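Local coordinates for surface protein VspA (Borrelia turicatae, PDB 1YJG), which is a helical-bundle outer-membrane lipoprotein associated with neurotropism, and probably takes part in antigenic switching that evades the host immune response, at the interface of chains A and B. Residues are numbered along the deposited sequence; one frame, centred on the assembly and turned at random. Chains: chain A/B, Surface protein VspA.

The interface of chains A and B. Residues chain A 27, 30, 49-50; chain B 49-50, 52-53.
A:Leu50 and B:Leu50 meet where the two copies of helix 48-69 come together near their N-terminal ends, so close that their CA atoms are 4.0 Å apart. Each leucine side chain leads away from the two-fold, alongside the first turn of the opposite helix. In A:Leu50, CG lies anti to the backbone N (chi1 172°), which carries the isobutyl group along the partner; its CD1 methyl rests 3.5 Å from the carbonyl O of B:Lys49 and also touches the CA of B:Gly53. B:Leu50 repeats the move with nearly the same torsions, its CB 3.6 Å from the carbonyl O of A:Lys49.

The two lysines contribute backbone and the root of the side chain. CB of A:Lys49 packs 3.9 Å from CB of B:Leu50, and both chains then bend at chi2 and again at chi4, taking NZ away from the leucine pair.

B:Gly53, one turn on, presents bare backbone to A:Leu50, A:Ala30 and A:Leu27. The CB of A:Ala30, in the loop after helix 2-28, sits 3.6 Å from its CA and also touches the carbonyl O of B:Ser52. The CD2 methyl of A:Leu27 makes a peripheral touch, 3.5 Å from the carbonyl O of B:Gly53, hiding practically no surface of the leucine.

The contacts described are van der Waals, mostly methyl and CB groups on helix backbone. Whether the lipoprotein pairs this way on the cell surface the structure alone does not show; in this dimer of the core fragment, the patch and its two-fold twin let the helices lie close.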
# COMPACT_ATOMS: atom_id res chain seq x y z
N LEU A 27 -7.58 0.27 -3.60
CA LEU A 27 -8.50 -0.73 -3.06
C LEU A 27 -9.94 -0.34 -3.39
O LEU A 27 -10.80 -1.22 -3.59
CB LEU A 27 -8.35 -0.85 -1.54
CG LEU A 27 -7.00 -1.34 -1.01
CD1 LEU A 27 -7.05 -1.39 0.51
CD2 LEU A 27 -6.62 -2.71 -1.58
N ALA A 30 -11.41 -1.54 -6.55
CA ALA A 30 -11.79 -2.95 -6.53
C ALA A 30 -13.18 -3.20 -5.95
O ALA A 30 -13.64 -4.34 -5.92
CB ALA A 30 -10.78 -3.76 -5.75
N LYS A 49 -14.79 -8.04 3.12
CA LYS A 49 -13.36 -8.42 3.21
C LYS A 49 -12.39 -7.41 2.62
O LYS A 49 -11.23 -7.36 3.03
CB LYS A 49 -13.12 -9.82 2.63
CG LYS A 49 -13.03 -10.93 3.68
CD LYS A 49 -14.30 -10.99 4.52
CE LYS A 49 -14.37 -12.22 5.41
NZ LYS A 49 -15.75 -12.78 5.40
N LEU A 50 -12.84 -6.65 1.62
CA LEU A 50 -12.02 -5.63 1.00
C LEU A 50 -11.88 -4.49 2.01
O LEU A 50 -10.80 -3.92 2.17
CB LEU A 50 -12.63 -5.15 -0.32
CG LEU A 50 -11.98 -3.94 -1.00
CD1 LEU A 50 -10.52 -4.23 -1.36
CD2 LEU A 50 -12.79 -3.52 -2.23
N LYS B 49 -13.48 -10.14 -3.02
CA LYS B 49 -13.23 -8.70 -3.07
C LYS B 49 -11.87 -8.26 -2.49
O LYS B 49 -11.29 -7.30 -2.96
CB LYS B 49 -14.41 -7.94 -2.47
CG LYS B 49 -15.42 -7.46 -3.50
CD LYS B 49 -16.08 -8.61 -4.25
CE LYS B 49 -16.91 -8.11 -5.43
NZ LYS B 49 -18.24 -8.76 -5.49
N LEU B 50 -11.39 -8.97 -1.48
CA LEU B 50 -10.10 -8.65 -0.87
C LEU B 50 -8.99 -8.97 -1.88
O LEU B 50 -8.04 -8.20 -2.02
CB LEU B 50 -9.89 -9.44 0.43
CG LEU B 50 -8.48 -9.44 1.03
CD1 LEU B 50 -8.03 -8.03 1.33
CD2 LEU B 50 -8.44 -10.28 2.30
N SER B 52 -9.36 -9.02 -5.07
CA SER B 52 -9.51 -8.04 -6.13
C SER B 52 -8.76 -6.78 -5.73
O SER B 52 -8.21 -6.08 -6.58
CB SER B 52 -10.98 -7.69 -6.35
OG SER B 52 -11.68 -8.80 -6.87
N GLY B 53 -8.77 -6.48 -4.43
CA GLY B 53 -8.10 -5.31 -3.88
C GLY B 53 -6.60 -5.44 -4.08
O GLY B 53 -5.95 -4.51 -4.51